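Local coordinates for PelA (Pseudomonas aeruginosa, PDB 5TCB), which probably hydrolyses glycosidic bonds through this glycoside hydrolase domain of family GH114 and, as the full-length protein, probably also acts as a deacetylase, at residues Met106-Leu118 against Gln151-Gln165. Numbering follows the deposited sequence.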
# COMPACT_ATOMS: atom_id res chain seq x y z
N MET A 106 6.13 -13.68 -5.25
CA MET A 106 5.26 -14.64 -5.90
C MET A 106 5.18 -14.38 -7.39
O MET A 106 5.38 -13.26 -7.88
CB MET A 106 3.86 -14.58 -5.28
CG MET A 106 3.86 -14.81 -3.75
SD MET A 106 4.54 -16.41 -3.24
CE MET A 106 3.20 -17.49 -3.80
N ASP A 107 4.90 -15.46 -8.10
CA ASP A 107 4.69 -15.45 -9.54
C ASP A 107 3.28 -14.95 -9.81
O ASP A 107 2.30 -15.63 -9.49
CB ASP A 107 4.90 -16.86 -10.08
CG ASP A 107 4.63 -17.00 -11.57
OD1 ASP A 107 4.28 -16.02 -12.25
OD2 ASP A 107 4.78 -18.14 -12.07
N LEU A 108 3.17 -13.76 -10.42
CA LEU A 108 1.87 -13.16 -10.64
C LEU A 108 1.08 -13.88 -11.71
O LEU A 108 -0.13 -13.63 -11.86
CB LEU A 108 2.04 -11.68 -11.01
CG LEU A 108 2.56 -10.73 -9.92
CD1 LEU A 108 1.70 -10.78 -8.70
CD2 LEU A 108 3.97 -11.01 -9.50
N ALA A 109 1.71 -14.76 -12.48
CA ALA A 109 1.03 -15.62 -13.43
C ALA A 109 0.57 -16.94 -12.82
O ALA A 109 -0.14 -17.71 -13.49
CB ALA A 109 1.96 -15.92 -14.61
N ALA A 110 0.93 -17.23 -11.57
CA ALA A 110 0.58 -18.52 -10.98
C ALA A 110 -0.91 -18.56 -10.64
O ALA A 110 -1.39 -17.70 -9.91
CB ALA A 110 1.42 -18.77 -9.73
N PRO A 111 -1.67 -19.55 -11.13
CA PRO A 111 -3.11 -19.57 -10.81
C PRO A 111 -3.41 -19.67 -9.32
O PRO A 111 -4.39 -19.07 -8.86
CB PRO A 111 -3.63 -20.79 -11.59
CG PRO A 111 -2.42 -21.57 -11.98
CD PRO A 111 -1.29 -20.59 -12.10
N SER A 112 -2.60 -20.42 -8.56
CA SER A 112 -2.91 -20.56 -7.15
C SER A 112 -2.74 -19.24 -6.41
O SER A 112 -3.49 -18.97 -5.48
CB SER A 112 -2.03 -21.64 -6.50
OG SER A 112 -0.65 -21.33 -6.63
N TRP A 113 -1.76 -18.43 -6.82
CA TRP A 113 -1.55 -17.13 -6.18
C TRP A 113 -2.66 -16.16 -6.55
O TRP A 113 -3.25 -15.49 -5.68
CB TRP A 113 -0.19 -16.56 -6.58
CG TRP A 113 0.12 -15.22 -5.98
CD1 TRP A 113 0.41 -14.08 -6.65
CD2 TRP A 113 0.17 -14.89 -4.58
NE1 TRP A 113 0.66 -13.05 -5.76
CE2 TRP A 113 0.53 -13.53 -4.49
CE3 TRP A 113 -0.02 -15.62 -3.41
CZ2 TRP A 113 0.65 -12.87 -3.26
CZ3 TRP A 113 0.11 -14.97 -2.20
CH2 TRP A 113 0.46 -13.63 -2.14
N ARG A 114 -2.97 -16.08 -7.83
CA ARG A 114 -4.06 -15.20 -8.26
C ARG A 114 -5.37 -15.59 -7.58
O ARG A 114 -6.11 -14.72 -7.10
CB ARG A 114 -4.19 -15.27 -9.78
CG ARG A 114 -2.93 -14.82 -10.54
CD ARG A 114 -2.96 -15.18 -12.03
NE ARG A 114 -3.90 -14.37 -12.81
CZ ARG A 114 -3.60 -13.21 -13.42
NH1 ARG A 114 -2.37 -12.71 -13.36
NH2 ARG A 114 -4.54 -12.58 -14.10
N ALA A 115 -5.67 -16.90 -7.53
CA ALA A 115 -6.91 -17.33 -6.89
C ALA A 115 -6.92 -16.98 -5.40
O ALA A 115 -7.96 -16.60 -4.85
CB ALA A 115 -7.10 -18.83 -7.07
N HIS A 116 -5.78 -17.17 -4.74
CA HIS A 116 -5.66 -16.83 -3.33
C HIS A 116 -6.00 -15.37 -3.10
O HIS A 116 -6.80 -15.03 -2.21
CB HIS A 116 -4.23 -17.15 -2.87
CG HIS A 116 -3.90 -16.61 -1.52
ND1 HIS A 116 -4.24 -17.28 -0.36
CD2 HIS A 116 -3.27 -15.47 -1.14
CE1 HIS A 116 -3.83 -16.56 0.68
NE2 HIS A 116 -3.24 -15.47 0.23
N LEU A 117 -5.42 -14.48 -3.91
CA LEU A 117 -5.65 -13.05 -3.72
C LEU A 117 -7.10 -12.68 -3.98
O LEU A 117 -7.65 -11.83 -3.26
CB LEU A 117 -4.71 -12.26 -4.63
CG LEU A 117 -3.23 -12.25 -4.28
CD1 LEU A 117 -2.50 -11.54 -5.39
CD2 LEU A 117 -2.93 -11.63 -2.91
N LEU A 118 -7.72 -13.26 -5.02
CA LEU A 118 -9.12 -12.95 -5.31
C LEU A 118 -10.04 -13.44 -4.21
O LEU A 118 -11.03 -12.77 -3.88
CB LEU A 118 -9.54 -13.55 -6.66
CG LEU A 118 -8.85 -12.91 -7.88
CD1 LEU A 118 -9.19 -13.71 -9.11
CD2 LEU A 118 -9.28 -11.47 -8.09
N GLN A 151 5.85 -10.76 -16.00
CA GLN A 151 5.27 -10.49 -14.69
C GLN A 151 4.44 -9.21 -14.71
O GLN A 151 3.36 -9.16 -14.09
CB GLN A 151 6.37 -10.38 -13.64
CG GLN A 151 7.03 -11.71 -13.36
CD GLN A 151 6.07 -12.71 -12.73
OE1 GLN A 151 5.53 -12.46 -11.66
NE2 GLN A 151 5.85 -13.83 -13.38
N ARG A 152 4.94 -8.17 -15.37
CA ARG A 152 4.21 -6.91 -15.42
C ARG A 152 2.85 -7.10 -16.07
O ARG A 152 1.84 -6.55 -15.60
CB ARG A 152 5.03 -5.87 -16.19
CG ARG A 152 4.45 -4.48 -16.16
CD ARG A 152 5.10 -3.54 -17.14
NE ARG A 152 4.75 -3.91 -18.52
CZ ARG A 152 3.62 -3.57 -19.12
NH1 ARG A 152 2.71 -2.81 -18.50
NH2 ARG A 152 3.38 -3.98 -20.35
N ARG A 153 2.80 -7.87 -17.16
CA ARG A 153 1.55 -8.13 -17.84
C ARG A 153 0.62 -8.97 -16.98
O ARG A 153 -0.59 -8.75 -16.96
CB ARG A 153 1.82 -8.82 -19.18
CG ARG A 153 2.53 -7.95 -20.20
CD ARG A 153 2.81 -8.72 -21.50
NE ARG A 153 3.56 -7.89 -22.44
CZ ARG A 153 3.92 -8.28 -23.66
NH1 ARG A 153 3.60 -9.49 -24.10
NH2 ARG A 153 4.60 -7.45 -24.44
N ALA A 154 1.17 -9.95 -16.25
CA ALA A 154 0.36 -10.76 -15.36
C ALA A 154 -0.19 -9.92 -14.22
O ALA A 154 -1.33 -10.14 -13.77
CB ALA A 154 1.18 -11.91 -14.81
N LEU A 155 0.59 -8.95 -13.74
CA LEU A 155 0.12 -8.05 -12.70
C LEU A 155 -1.03 -7.19 -13.23
O LEU A 155 -2.06 -7.05 -12.56
CB LEU A 155 1.27 -7.17 -12.19
CG LEU A 155 0.86 -6.13 -11.16
CD1 LEU A 155 0.29 -6.81 -9.93
CD2 LEU A 155 2.07 -5.28 -10.76
N ALA A 156 -0.86 -6.62 -14.43
CA ALA A 156 -1.91 -5.75 -14.97
C ALA A 156 -3.20 -6.54 -15.19
O ALA A 156 -4.29 -6.06 -14.84
CB ALA A 156 -1.44 -5.09 -16.27
N SER A 157 -3.10 -7.77 -15.71
CA SER A 157 -4.32 -8.56 -15.92
C SER A 157 -4.95 -8.97 -14.60
O SER A 157 -6.18 -9.03 -14.49
CB SER A 157 -4.02 -9.80 -16.77
OG SER A 157 -3.24 -10.75 -16.07
N PHE A 158 -4.13 -9.26 -13.58
CA PHE A 158 -4.68 -9.56 -12.26
C PHE A 158 -5.46 -8.37 -11.70
O PHE A 158 -6.57 -8.53 -11.19
CB PHE A 158 -3.58 -9.96 -11.27
CG PHE A 158 -4.10 -10.02 -9.88
CD1 PHE A 158 -4.85 -11.10 -9.47
CD2 PHE A 158 -3.94 -8.94 -9.02
CE1 PHE A 158 -5.39 -11.15 -8.21
CE2 PHE A 158 -4.50 -8.98 -7.73
CZ PHE A 158 -5.23 -10.07 -7.35
N LEU A 159 -4.87 -7.17 -11.78
CA LEU A 159 -5.53 -6.00 -11.22
C LEU A 159 -6.83 -5.71 -11.95
O LEU A 159 -7.84 -5.34 -11.33
CB LEU A 159 -4.59 -4.79 -11.25
CG LEU A 159 -3.35 -4.92 -10.35
CD1 LEU A 159 -2.29 -3.83 -10.65
CD2 LEU A 159 -3.75 -4.89 -8.87
N ALA A 160 -6.85 -5.88 -13.27
CA ALA A 160 -8.09 -5.70 -14.00
C ALA A 160 -9.14 -6.73 -13.57
O ALA A 160 -10.32 -6.39 -13.45
CB ALA A 160 -7.83 -5.78 -15.50
N GLN A 161 -8.73 -7.98 -13.33
CA GLN A 161 -9.69 -8.99 -12.91
C GLN A 161 -10.19 -8.72 -11.49
O GLN A 161 -11.38 -8.93 -11.19
CB GLN A 161 -9.06 -10.38 -13.00
CG GLN A 161 -10.03 -11.51 -12.68
CD GLN A 161 -9.41 -12.88 -12.85
OE1 GLN A 161 -8.27 -13.01 -13.29
NE2 GLN A 161 -10.17 -13.91 -12.51
N LEU A 162 -9.30 -8.28 -10.61
CA LEU A 162 -9.70 -7.91 -9.27
C LEU A 162 -10.75 -6.81 -9.30
O LEU A 162 -11.77 -6.87 -8.59
CB LEU A 162 -8.48 -7.46 -8.47
CG LEU A 162 -8.75 -6.83 -7.10
CD1 LEU A 162 -9.50 -7.79 -6.19
CD2 LEU A 162 -7.44 -6.40 -6.48
N HIS A 163 -10.52 -5.80 -10.13
CA HIS A 163 -11.42 -4.67 -10.22
C HIS A 163 -12.76 -5.08 -10.83
O HIS A 163 -13.83 -4.57 -10.43
CB HIS A 163 -10.71 -3.57 -11.00
CG HIS A 163 -11.49 -2.31 -11.09
ND1 HIS A 163 -11.97 -1.67 -9.97
CD2 HIS A 163 -11.88 -1.57 -12.15
CE1 HIS A 163 -12.63 -0.58 -10.34
NE2 HIS A 163 -12.58 -0.50 -11.66
N ARG A 164 -12.74 -6.01 -11.78
CA ARG A 164 -13.99 -6.50 -12.36
C ARG A 164 -14.77 -7.37 -11.37
O ARG A 164 -16.01 -7.29 -11.31
CB ARG A 164 -13.69 -7.28 -13.65
N GLN A 165 -14.07 -8.23 -10.61
CA GLN A 165 -14.73 -9.09 -9.63
C GLN A 165 -15.29 -8.30 -8.46
O GLN A 165 -16.34 -8.68 -7.92
CB GLN A 165 -13.75 -10.16 -9.10
CG GLN A 165 -14.28 -10.97 -7.89
CD GLN A 165 -13.25 -11.87 -7.19
OE1 GLN A 165 -12.63 -12.72 -7.84
NE2 GLN A 165 -13.12 -11.72 -5.84
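Eight parallel strands in sequential order with helices outside, consistent with a (beta/alpha)8 barrel, frame this contact between neighbouring helices: loop 106-110 and the first turns of the helix it leads into, 111-126, lie against helix 145-165, residues 111-118 and 151-165 crossing at -32°. At the loop end the bent Gln151 side chain uses both ends of its amide: NE2 gives to Asp107 OD1 at 2.9 Å, while Leu108 N gives to OE1 at 3.0 Å, in the carbonyl plane on a lone pair. OD1 also takes Ala109 N from the opposite face of the carboxylate, closing an Asx turn. Next along, Arg114 fits as a knob among Ala154, Ser157, Phe158 and Gln161. Its NH1 bonds to Leu108 O in its own segment and, across the contact, to Ala154 O at 2.8 Å; NH2 reaches Ser157 OG at 3.0 Å, and Phe158 CB lies over one guanidinium face. With CG anti to the backbone N (chi1 169°), the Phe158 ring extends to Leu117, whose CB comes within 3.5 Å of CZ. Leu118 is the second knob, among Phe158, Gln161, Leu162 and Gln165, and Gln165 NE2 gives to Leu118 O at 3.1 Å from above the carbonyl plane. Leu162 continues inward onto Leu132 and Leu134 of strand 131-135. Gln151 thus holds the loop, while Arg114 links its Leu108 carbonyl to helix 151-165; Leu108 O, Ala154 O and Ser157 OG together orient the guanidinium, whose charge probably polarises both carbonyls.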